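PDB 3U24: putative Lipoprotein from Shewanella oneidensis, which is of unknown function but binds zinc and calcium ions and, as a DUF885 member of the Peptidase_MA clan, may be related to zinc metallopeptidases. Local coordinates for residues 330-333 / 334-338; 508-511 / 512-515; 524-527 / 528-532; 533-536 / 537-541. One frame throughout, in Å; residues are numbered along the deposited sequence.

Contact 1 (330-333 / 334-338); sequences LIEF and VNQKN
Phe333 and Lys337, one helical turn apart, make the main side-chain contact here, and it is a CH-pi interaction. Lys337 CG lies 3.7 Å from the centroid of the Phe333 ring, 19° off the ring normal, so it sits over the face but displaced toward the CZ side of the rim. Chi1 of Lys337 (-60°), with CG beside the backbone N, places CG there; the bend at chi2 turns only the chain beyond.

On another flank the methyl Ile331 CG2 comes within 3.5 Å of the amide nitrogen Asn335 ND2, a van der Waals approach with the side chains lying alongside.

The backbone bonds are those of an alpha-helix running out to its end. Gln336 N bonds to Glu332 O at 2.8 Å, and Lys337 N to Phe333 O at 3.0 Å. Asn338 then takes positive phi (58°) and its N bonds back to Asn335 O at 3.2 Å, completing a Schellman motif.

This C-terminal end of helix 319-337 packs with Leu330, Phe333 and Val334 against Met449 of helix 435-451, while Leu330 also meets Asn406 and Ile407 of helix 401-409 and Phe333 sets its ring edge-to-face with Tyr454.

Contact 2 (508-511 / 512-515); sequences EGKW and RRAT
Two torsions set the meeting of Trp511 and Thr515: the indole is swung anti to its own amide nitrogen, and Thr515 has OG1 between N and the carbonyl carbon (chi1 64°), which leaves CG2 beside the backbone N and facing the indole. CG2 then stands over one face of the tryptophan, 3.7 Å from the centroid of the five-membered ring and 22° off its normal, a CH-pi contact. Its nearest ring atom is CE2, at 3.5 Å, toward the junction with the six-membered ring, and the two side chains cross at about a right angle.

The same threonine torsion directs OG1 back along the helix, where it donates to Arg512 O at 2.6 Å. A side-chain hydroxyl bonded to the carbonyl three residues earlier is a familiar feature of helices, and here it comes near the C-terminal end of helix 504-516. The main-chain bond Thr515 N to Trp511 O, 3.0 Å, is bent to 137° at the hydrogen, whereas Arg512 N to Glu508 O is nearly straight.

The nearest side-chain atoms of Lys510 and Arg513 are CE and NH1, a loose 4.2 Å apart. Their polar ends are held by other partners: Lys510 NZ bonds to Asn475, and Arg513 NH2 to Gln520 and Tyr524. Trp511 rests on Ile482 of helix 459-485 and on Glu489, a calcium-binding residue of this protein; a calcium ion lies about 5 Å from the indole side chain.

Contact 3 (524-527 / 528-532); sequences YYSG and YREIY
Tyr525 packs against both Tyr528 and Arg529, and this flank is the tight part of the contact. Its CD1 lies 3.9 Å from Tyr528 CD2, in the plane of the Tyr528 ring and at its edge, with the two side chains crossing at a slant. Arg529 runs alongside Tyr525 and points the same way, its CD reaching Tyr525 OH at 3.5 Å. Bends at chi2 (59°) and chi3 turn the arginine chain along the phenol, and the guanidinium plane stands 68° from the ring. Asp270 of helix 260-289 accepts from Tyr525 OH and pairs with Arg529 NH1 through the same oxygen, OD2, while Arg529 NH2 forms a salt bridge with Asp533. One carboxylate oxygen thus ties the ends of both side chains and would help fix their rotation. Packing is also close at Gly527, whose O is approached by Ile531 CG1 at 3.1 Å.

The Ser526–Glu530 flank is looser. OG and OE1 stay 4.2 Å apart, and a water fills in between, 2.8 Å from Ser526 OG and donating to Glu530 OE1 at 2.5 Å. The other carboxylate oxygen of Glu530 accepts from Gly257 N.

Regular i to i+4 bonds, such as Arg529 N to Tyr525 O at 2.8 Å, carry the helix through both flanks. At its start Tyr524 touches Glu439, a ligand of the zinc ion also bound by His408 and His414, so Tyr524 probably forms part of the second shell of that zinc site, with the rest of this buried helix turn packed behind it.

Contact 4 (533-536 / 537-541); sequences DFRE and EYKQL
Glu536 pairs with Lys539 across the contact and with Arg535 beside it, giving a network centred on Glu536 OE2. Arg535 grips that oxygen side-on, NE at 3.0 Å and NH2 at 3.1 Å, and the oxygen lies only 6° out of the guanidinium plane. Lys539 NZ forms a longer salt bridge to the same OE2, at 3.5 Å. The ammonium meanwhile stands over one face of the guanidinium, 3.6 Å from Arg535 NH2; both cations gather round the one carboxylate oxygen. The bend of Glu536 at chi2 (-55°) folds its carboxylate back toward both partners. Arg535 is further held by Glu451 and Tyr444 of helix 435-451.

Aromatic contact occupies another side of the helix. Phe534 and Tyr538 point the same way, with CZ of the first 3.9 Å from CD1 of the second; their centroids are 5.7 Å apart and the planes meet at 70°. Both rings also meet Phe551 of helix 548-555.

A third kind of contact brings Glu537 OE1 to the edge of the Phe534 ring, in its plane and 3.7 Å from CD1, while the same oxygen forms a salt bridge with Arg567.

Backbone bonds such as Lys539 N to Arg535 O, 2.9 Å, keep the turns alpha-helical. The arrangement is a local salt-bridge network, its Glu536–Lys539 pair spaced i to i+3, on a helix set between helix 435-451 and the C-terminal helices 548-555 and 563-571.

How the contacts relate
Contacts 3 and 4 are successive parts of helix 523-542, their centres 13 Å apart, and the Arg529–Asp533 salt bridge joins them. Contact 2 lies on the preceding helix, 504-516, and touches contact 3 through Arg513 NH2 and Tyr524 OH, 3.0 Å apart, a probable hydrogen bond. Contact 1 touches none of the others; its nearest atoms are about 10 Å from those of contact 4, yet both pack on helix 435-451, which carries Glu439. The zinc ion held by His408, His414 and Glu439 lies about 5 Å from the Tyr524 side chain and about 10 Å from those of Arg513 and Leu330, so contacts 1, 2 and 3 approach it from different helices.

Contact 1 (330-333 / 334-338)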
loop_
_atom_site.group_PDB
_atom_site.type_symbol
_atom_site.label_atom_id
_atom_site.label_comp_id
_atom_site.label_asym_id
_atom_site.label_seq_id
_atom_site.Cartn_x
_atom_site.Cartn_y
_atom_site.Cartn_z
ATOM N N LEU A 330 -13.992 21.458 -2.355
ATOM C CA LEU A 330 -14.147 20.256 -3.167
ATOM C C LEU A 330 -15.566 19.689 -2.997
ATOM O O LEU A 330 -16.166 19.256 -3.991
ATOM C CB LEU A 330 -13.081 19.183 -2.797
ATOM C CG LEU A 330 -11.593 19.592 -3.039
ATOM C CD1 LEU A 330 -10.661 18.551 -2.464
ATOM C CD2 LEU A 330 -11.306 19.804 -4.528
ATOM N N ILE A 331 -16.081 19.698 -1.751
ATOM C CA ILE A 331 -17.437 19.253 -1.459
ATOM C C ILE A 331 -18.419 20.062 -2.299
ATOM O O ILE A 331 -19.294 19.492 -2.972
ATOM C CB ILE A 331 -17.789 19.354 0.042
ATOM C CG1 ILE A 331 -16.960 18.337 0.865
ATOM C CG2 ILE A 331 -19.320 19.134 0.301
ATOM C CD1 ILE A 331 -17.118 18.530 2.370
ATOM N N GLU A 332 -18.228 21.380 -2.306
ATOM C CA GLU A 332 -19.117 22.270 -3.053
ATOM C C GLU A 332 -19.024 21.932 -4.532
ATOM O O GLU A 332 -20.030 21.800 -5.208
ATOM C CB GLU A 332 -18.778 23.749 -2.784
ATOM C CG GLU A 332 -19.526 24.758 -3.649
ATOM C CD GLU A 332 -19.020 26.219 -3.548
ATOM O OE1 GLU A 332 -17.807 26.486 -3.274
ATOM O OE2 GLU A 332 -19.858 27.122 -3.791
ATOM N N PHE A 333 -17.817 21.768 -5.034
ATOM C CA PHE A 333 -17.667 21.477 -6.439
ATOM C C PHE A 333 -18.343 20.127 -6.817
ATOM O O PHE A 333 -19.043 20.052 -7.804
ATOM C CB PHE A 333 -16.201 21.551 -6.852
ATOM C CG PHE A 333 -15.977 21.201 -8.274
ATOM C CD1 PHE A 333 -15.874 19.865 -8.658
ATOM C CD2 PHE A 333 -15.910 22.195 -9.250
ATOM C CE1 PHE A 333 -15.716 19.521 -9.985
ATOM C CE2 PHE A 333 -15.730 21.843 -10.590
ATOM C CZ PHE A 333 -15.635 20.497 -10.952
ATOM N N VAL A 334 -18.161 19.089 -6.022
ATOM C CA VAL A 334 -18.748 17.799 -6.320
ATOM C C VAL A 334 -20.265 17.853 -6.307
ATOM O O VAL A 334 -20.918 17.279 -7.185
ATOM C CB VAL A 334 -18.296 16.731 -5.334
ATOM C CG1 VAL A 334 -19.203 15.516 -5.429
ATOM C CG2 VAL A 334 -16.846 16.376 -5.627
ATOM N N ASN A 335 -20.816 18.589 -5.349
ATOM C CA ASN A 335 -22.255 18.820 -5.325
ATOM C C ASN A 335 -22.756 19.616 -6.501
ATOM O O ASN A 335 -23.716 19.224 -7.124
ATOM C CB ASN A 335 -22.672 19.487 -4.016
ATOM C CG ASN A 335 -22.484 18.557 -2.837
ATOM O OD1 ASN A 335 -22.548 17.341 -3.005
ATOM N ND2 ASN A 335 -22.247 19.108 -1.659
ATOM N N GLN A 336 -22.110 20.727 -6.793
ATOM C CA GLN A 336 -22.538 21.552 -7.896
ATOM C C GLN A 336 -22.535 20.767 -9.208
ATOM O O GLN A 336 -23.463 20.882 -9.977
ATOM C CB GLN A 336 -21.661 22.790 -8.038
ATOM C CG GLN A 336 -21.968 23.870 -7.012
ATOM C CD GLN A 336 -23.315 24.552 -7.216
ATOM O OE1 GLN A 336 -23.757 24.785 -8.337
ATOM N NE2 GLN A 336 -23.946 24.908 -6.130
ATOM N N LYS A 337 -21.520 19.936 -9.424
ATOM C CA LYS A 337 -21.355 19.237 -10.703
ATOM C C LYS A 337 -22.008 17.861 -10.714
ATOM O O LYS A 337 -21.936 17.139 -11.711
ATOM C CB LYS A 337 -19.854 19.110 -11.042
ATOM C CG LYS A 337 -19.163 20.461 -11.171
ATOM C CD LYS A 337 -19.493 21.118 -12.492
ATOM C CE LYS A 337 -19.166 22.612 -12.498
ATOM N NZ LYS A 337 -19.236 23.078 -13.916
ATOM N N ASN A 338 -22.637 17.482 -9.605
ATOM C CA ASN A 338 -23.319 16.201 -9.537
ATOM C C ASN A 338 -22.442 15.008 -9.812
ATOM O O ASN A 338 -22.830 14.097 -10.524
ATOM C CB ASN A 338 -24.464 16.174 -10.541
ATOM C CG ASN A 338 -25.699 16.752 -9.961
ATOM O OD1 ASN A 338 -26.111 16.349 -8.866
ATOM N ND2 ASN A 338 -26.287 17.695 -10.652
#

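Contact 2 (508-511 / 512-515)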
loop_
_atom_site.group_PDB
_atom_site.type_symbol
_atom_site.label_atom_id
_atom_site.label_comp_id
_atom_site.label_asym_id
_atom_site.label_seq_id
_atom_site.Cartn_x
_atom_site.Cartn_y
_atom_site.Cartn_z
ATOM N N GLU A 508 15.988 7.806 -6.392
ATOM C CA GLU A 508 16.776 6.820 -5.662
ATOM C C GLU A 508 15.870 5.993 -4.741
ATOM O O GLU A 508 16.032 4.785 -4.660
ATOM C CB GLU A 508 17.891 7.464 -4.822
ATOM C CG GLU A 508 19.280 7.570 -5.447
ATOM C CD GLU A 508 20.303 8.319 -4.532
ATOM O OE1 GLU A 508 19.939 8.697 -3.376
ATOM O OE2 GLU A 508 21.474 8.546 -4.956
ATOM N N GLY A 509 14.979 6.648 -4.018
ATOM C CA GLY A 509 14.018 5.978 -3.169
ATOM C C GLY A 509 13.167 4.977 -3.951
ATOM O O GLY A 509 12.906 3.859 -3.485
ATOM N N LYS A 510 12.768 5.361 -5.156
ATOM C CA LYS A 510 11.987 4.487 -6.008
ATOM C C LYS A 510 12.761 3.273 -6.496
ATOM O O LYS A 510 12.241 2.158 -6.479
ATOM C CB LYS A 510 11.430 5.257 -7.183
ATOM C CG LYS A 510 10.227 6.102 -6.842
ATOM C CD LYS A 510 8.966 5.258 -6.684
ATOM C CE LYS A 510 7.789 6.144 -6.270
ATOM N NZ LYS A 510 7.387 7.086 -7.368
ATOM N N TRP A 511 14.012 3.466 -6.894
ATOM C CA TRP A 511 14.856 2.340 -7.243
ATOM C C TRP A 511 14.944 1.331 -6.096
ATOM O O TRP A 511 14.717 0.128 -6.289
ATOM C CB TRP A 511 16.248 2.837 -7.633
ATOM C CG TRP A 511 17.280 1.756 -7.653
ATOM C CD1 TRP A 511 18.258 1.504 -6.706
ATOM C CD2 TRP A 511 17.456 0.711 -8.670
ATOM N NE1 TRP A 511 19.011 0.395 -7.066
ATOM C CE2 TRP A 511 18.589 -0.108 -8.232
ATOM C CE3 TRP A 511 16.844 0.415 -9.878
ATOM C CZ2 TRP A 511 19.039 -1.178 -8.964
ATOM C CZ3 TRP A 511 17.302 -0.675 -10.603
ATOM C CH2 TRP A 511 18.380 -1.441 -10.170
ATOM N N ARG A 512 15.284 1.819 -4.904
ATOM C CA ARG A 512 15.395 0.965 -3.733
ATOM C C ARG A 512 14.117 0.170 -3.469
ATOM O O ARG A 512 14.155 -1.024 -3.221
ATOM C CB ARG A 512 15.742 1.781 -2.487
ATOM C CG ARG A 512 16.022 0.909 -1.256
ATOM C CD ARG A 512 16.390 1.753 -0.026
ATOM N NE ARG A 512 16.985 0.957 1.070
ATOM C CZ ARG A 512 16.339 0.564 2.171
ATOM N NH1 ARG A 512 15.049 0.884 2.357
ATOM N NH2 ARG A 512 16.988 -0.157 3.099
ATOM N N ARG A 513 12.991 0.848 -3.529
ATOM C CA ARG A 513 11.696 0.220 -3.289
ATOM C C ARG A 513 11.422 -0.924 -4.307
ATOM O O ARG A 513 10.909 -2.000 -3.933
ATOM C CB ARG A 513 10.623 1.298 -3.339
ATOM C CG ARG A 513 9.205 0.830 -3.136
ATOM C CD ARG A 513 8.334 2.061 -2.947
ATOM N NE ARG A 513 6.923 1.740 -3.044
ATOM C CZ ARG A 513 5.945 2.642 -3.077
ATOM N NH1 ARG A 513 6.231 3.948 -3.011
ATOM N NH2 ARG A 513 4.681 2.224 -3.190
ATOM N N ALA A 514 11.813 -0.697 -5.561
ATOM C CA ALA A 514 11.677 -1.693 -6.643
ATOM C C ALA A 514 12.655 -2.854 -6.519
ATOM O O ALA A 514 12.370 -3.936 -7.032
ATOM C CB ALA A 514 11.824 -1.043 -8.000
ATOM N N THR A 515 13.792 -2.650 -5.855
ATOM C CA THR A 515 14.723 -3.723 -5.635
ATOM C C THR A 515 14.213 -4.621 -4.527
ATOM O O THR A 515 14.532 -5.802 -4.500
ATOM C CB THR A 515 16.142 -3.232 -5.241
ATOM O OG1 THR A 515 16.133 -2.542 -3.961
ATOM C CG2 THR A 515 16.714 -2.307 -6.282
#

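Contact 3 (524-527 / 528-532)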
loop_
_atom_site.group_PDB
_atom_site.type_symbol
_atom_site.label_atom_id
_atom_site.label_comp_id
_atom_site.label_asym_id
_atom_site.label_seq_id
_atom_site.Cartn_x
_atom_site.Cartn_y
_atom_site.Cartn_z
ATOM N N TYR A 524 -1.219 1.390 -8.601
ATOM C CA TYR A 524 -1.840 2.696 -8.815
ATOM C C TYR A 524 -2.348 2.825 -10.234
ATOM O O TYR A 524 -3.529 3.162 -10.461
ATOM C CB TYR A 524 -0.877 3.825 -8.504
ATOM C CG TYR A 524 -0.182 3.635 -7.191
ATOM C CD1 TYR A 524 1.003 2.886 -7.122
ATOM C CD2 TYR A 524 -0.686 4.193 -6.025
ATOM C CE1 TYR A 524 1.643 2.681 -5.930
ATOM C CE2 TYR A 524 -0.050 3.988 -4.808
ATOM C CZ TYR A 524 1.105 3.248 -4.769
ATOM O OH TYR A 524 1.769 3.016 -3.608
ATOM N N TYR A 525 -1.481 2.537 -11.194
ATOM C CA TYR A 525 -1.838 2.717 -12.586
ATOM C C TYR A 525 -2.822 1.632 -13.050
ATOM O O TYR A 525 -3.698 1.884 -13.856
ATOM C CB TYR A 525 -0.590 2.674 -13.448
ATOM C CG TYR A 525 -0.841 2.867 -14.903
ATOM C CD1 TYR A 525 -1.318 4.064 -15.394
ATOM C CD2 TYR A 525 -0.563 1.855 -15.799
ATOM C CE1 TYR A 525 -1.555 4.243 -16.740
ATOM C CE2 TYR A 525 -0.750 2.025 -17.153
ATOM C CZ TYR A 525 -1.234 3.225 -17.610
ATOM O OH TYR A 525 -1.470 3.339 -18.947
ATOM N N SER A 526 -2.610 0.411 -12.578
ATOM C CA SER A 526 -3.459 -0.692 -12.970
ATOM C C SER A 526 -4.925 -0.437 -12.618
ATOM O O SER A 526 -5.784 -0.508 -13.481
ATOM C CB SER A 526 -2.976 -1.958 -12.324
ATOM O OG SER A 526 -3.899 -2.980 -12.610
ATOM N N GLY A 527 -5.198 -0.041 -11.397
ATOM C CA GLY A 527 -6.582 0.268 -11.028
ATOM C C GLY A 527 -7.150 1.477 -11.747
ATOM O O GLY A 527 -8.283 1.447 -12.218
ATOM N N TYR A 528 -6.349 2.546 -11.850
ATOM C CA TYR A 528 -6.731 3.704 -12.631
ATOM C C TYR A 528 -7.127 3.361 -14.077
ATOM O O TYR A 528 -8.180 3.786 -14.574
ATOM C CB TYR A 528 -5.600 4.712 -12.613
ATOM C CG TYR A 528 -5.663 5.765 -13.687
ATOM C CD1 TYR A 528 -6.710 6.681 -13.737
ATOM C CD2 TYR A 528 -4.647 5.874 -14.628
ATOM C CE1 TYR A 528 -6.747 7.676 -14.706
ATOM C CE2 TYR A 528 -4.686 6.841 -15.610
ATOM C CZ TYR A 528 -5.733 7.735 -15.649
ATOM O OH TYR A 528 -5.745 8.681 -16.637
ATOM N N ARG A 529 -6.307 2.574 -14.742
ATOM C CA ARG A 529 -6.521 2.269 -16.156
ATOM C C ARG A 529 -7.768 1.429 -16.299
ATOM O O ARG A 529 -8.593 1.692 -17.173
ATOM C CB ARG A 529 -5.301 1.540 -16.754
ATOM C CG ARG A 529 -5.118 1.671 -18.270
ATOM C CD ARG A 529 -4.962 3.117 -18.771
ATOM N NE ARG A 529 -6.148 3.577 -19.494
ATOM C CZ ARG A 529 -6.345 4.820 -19.955
ATOM N NH1 ARG A 529 -5.432 5.788 -19.823
ATOM N NH2 ARG A 529 -7.480 5.095 -20.581
ATOM N N GLU A 530 -7.934 0.424 -15.425
ATOM C CA GLU A 530 -9.141 -0.426 -15.517
ATOM C C GLU A 530 -10.421 0.345 -15.238
ATOM O O GLU A 530 -11.406 0.108 -15.885
ATOM C CB GLU A 530 -9.072 -1.662 -14.605
ATOM C CG GLU A 530 -8.216 -2.805 -15.115
ATOM C CD GLU A 530 -8.435 -4.087 -14.312
ATOM O OE1 GLU A 530 -7.908 -4.188 -13.193
ATOM O OE2 GLU A 530 -9.170 -4.983 -14.767
ATOM N N ILE A 531 -10.408 1.252 -14.271
ATOM C CA ILE A 531 -11.588 2.055 -13.921
ATOM C C ILE A 531 -11.973 3.030 -15.051
ATOM O O ILE A 531 -13.155 3.078 -15.478
ATOM C CB ILE A 531 -11.408 2.823 -12.586
ATOM C CG1 ILE A 531 -11.302 1.844 -11.415
ATOM C CG2 ILE A 531 -12.575 3.774 -12.335
ATOM C CD1 ILE A 531 -10.874 2.486 -10.097
ATOM N N TYR A 532 -10.997 3.773 -15.558
ATOM C CA TYR A 532 -11.234 4.697 -16.674
ATOM C C TYR A 532 -11.698 3.948 -17.919
ATOM O O TYR A 532 -12.683 4.347 -18.531
ATOM C CB TYR A 532 -9.975 5.529 -17.012
ATOM C CG TYR A 532 -10.279 6.758 -17.823
ATOM C CD1 TYR A 532 -10.366 6.703 -19.218
ATOM C CD2 TYR A 532 -10.493 7.997 -17.203
ATOM C CE1 TYR A 532 -10.644 7.851 -19.975
ATOM C CE2 TYR A 532 -10.809 9.157 -17.942
ATOM C CZ TYR A 532 -10.900 9.076 -19.331
ATOM O OH TYR A 532 -11.196 10.222 -20.069
HETATM O O HOH W 1 -6.417 -3.280 -11.436
#

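Contact 4 (533-536 / 537-541)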
loop_
_atom_site.group_PDB
_atom_site.type_symbol
_atom_site.label_atom_id
_atom_site.label_comp_id
_atom_site.label_asym_id
_atom_site.label_seq_id
_atom_site.Cartn_x
_atom_site.Cartn_y
_atom_site.Cartn_z
ATOM N N ASP A 533 -11.007 2.884 -18.304
ATOM C CA ASP A 533 -11.450 2.088 -19.474
ATOM C C ASP A 533 -12.840 1.465 -19.234
ATOM O O ASP A 533 -13.666 1.495 -20.105
ATOM C CB ASP A 533 -10.462 0.984 -19.836
ATOM C CG ASP A 533 -9.093 1.527 -20.286
ATOM O OD1 ASP A 533 -9.006 2.739 -20.678
ATOM O OD2 ASP A 533 -8.108 0.713 -20.235
ATOM N N PHE A 534 -13.102 0.924 -18.053
ATOM C CA PHE A 534 -14.457 0.459 -17.773
ATOM C C PHE A 534 -15.478 1.586 -17.887
ATOM O O PHE A 534 -16.534 1.386 -18.435
ATOM C CB PHE A 534 -14.573 -0.205 -16.398
ATOM C CG PHE A 534 -15.986 -0.586 -16.016
ATOM C CD1 PHE A 534 -16.819 -1.242 -16.926
ATOM C CD2 PHE A 534 -16.464 -0.312 -14.759
ATOM C CE1 PHE A 534 -18.107 -1.589 -16.581
ATOM C CE2 PHE A 534 -17.740 -0.675 -14.395
ATOM C CZ PHE A 534 -18.582 -1.283 -15.307
ATOM N N ARG A 535 -15.154 2.774 -17.395
ATOM C CA ARG A 535 -16.081 3.873 -17.525
ATOM C C ARG A 535 -16.388 4.153 -18.988
ATOM O O ARG A 535 -17.562 4.282 -19.363
ATOM C CB ARG A 535 -15.605 5.133 -16.863
ATOM C CG ARG A 535 -16.644 6.215 -17.013
ATOM C CD ARG A 535 -16.159 7.514 -16.455
ATOM N NE ARG A 535 -15.314 8.223 -17.393
ATOM C CZ ARG A 535 -14.780 9.404 -17.161
ATOM N NH1 ARG A 535 -14.945 10.014 -15.982
ATOM N NH2 ARG A 535 -14.076 9.980 -18.112
ATOM N N GLU A 536 -15.353 4.243 -19.813
ATOM C CA GLU A 536 -15.590 4.582 -21.213
ATOM C C GLU A 536 -16.389 3.490 -21.898
ATOM O O GLU A 536 -17.195 3.776 -22.743
ATOM C CB GLU A 536 -14.296 4.876 -21.949
ATOM C CG GLU A 536 -13.536 6.117 -21.446
ATOM C CD GLU A 536 -14.370 7.413 -21.433
ATOM O OE1 GLU A 536 -14.745 7.911 -22.517
ATOM O OE2 GLU A 536 -14.641 7.944 -20.322
ATOM N N GLU A 537 -16.160 2.239 -21.519
ATOM C CA GLU A 537 -16.939 1.094 -22.013
ATOM C C GLU A 537 -18.417 1.175 -21.610
ATOM O O GLU A 537 -19.308 0.838 -22.372
ATOM C CB GLU A 537 -16.324 -0.203 -21.475
ATOM C CG GLU A 537 -17.151 -1.445 -21.750
ATOM C CD GLU A 537 -16.526 -2.712 -21.202
ATOM O OE1 GLU A 537 -15.759 -2.663 -20.227
ATOM O OE2 GLU A 537 -16.822 -3.790 -21.748
ATOM N N TYR A 538 -18.666 1.642 -20.404
ATOM C CA TYR A 538 -20.019 1.791 -19.922
ATOM C C TYR A 538 -20.731 2.970 -20.595
ATOM O O TYR A 538 -21.935 2.888 -20.871
ATOM C CB TYR A 538 -19.981 1.995 -18.433
ATOM C CG TYR A 538 -21.229 1.666 -17.691
ATOM C CD1 TYR A 538 -21.492 0.373 -17.320
ATOM C CD2 TYR A 538 -22.098 2.660 -17.268
ATOM C CE1 TYR A 538 -22.614 0.057 -16.597
ATOM C CE2 TYR A 538 -23.216 2.357 -16.527
ATOM C CZ TYR A 538 -23.456 1.048 -16.200
ATOM O OH TYR A 538 -24.547 0.701 -15.470
ATOM N N LYS A 539 -20.004 4.061 -20.842
ATOM C CA LYS A 539 -20.535 5.178 -21.639
ATOM C C LYS A 539 -21.026 4.687 -23.006
ATOM O O LYS A 539 -22.136 5.034 -23.439
ATOM C CB LYS A 539 -19.476 6.254 -21.857
ATOM C CG LYS A 539 -19.596 7.478 -20.968
ATOM C CD LYS A 539 -18.222 8.136 -20.745
ATOM C CE LYS A 539 -18.294 9.659 -20.655
ATOM N NZ LYS A 539 -17.243 10.236 -19.789
ATOM N N GLN A 540 -20.191 3.883 -23.665
ATOM C CA GLN A 540 -20.533 3.263 -24.954
ATOM C C GLN A 540 -21.807 2.436 -24.906
ATOM O O GLN A 540 -22.615 2.496 -25.818
ATOM C CB GLN A 540 -19.412 2.340 -25.436
ATOM C CG GLN A 540 -18.350 3.010 -26.285
ATOM C CD GLN A 540 -18.634 2.921 -27.769
ATOM O OE1 GLN A 540 -19.736 2.544 -28.194
ATOM N NE2 GLN A 540 -17.627 3.250 -28.575
ATOM N N LEU A 541 -21.962 1.645 -23.857
ATOM C CA LEU A 541 -23.106 0.749 -23.743
ATOM C C LEU A 541 -24.400 1.471 -23.431
ATOM O O LEU A 541 -25.420 1.114 -23.980
ATOM C CB LEU A 541 -22.841 -0.351 -22.716
ATOM C CG LEU A 541 -22.137 -1.621 -23.242
ATOM C CD1 LEU A 541 -21.900 -1.626 -24.756
ATOM C CD2 LEU A 541 -20.823 -1.884 -22.504
#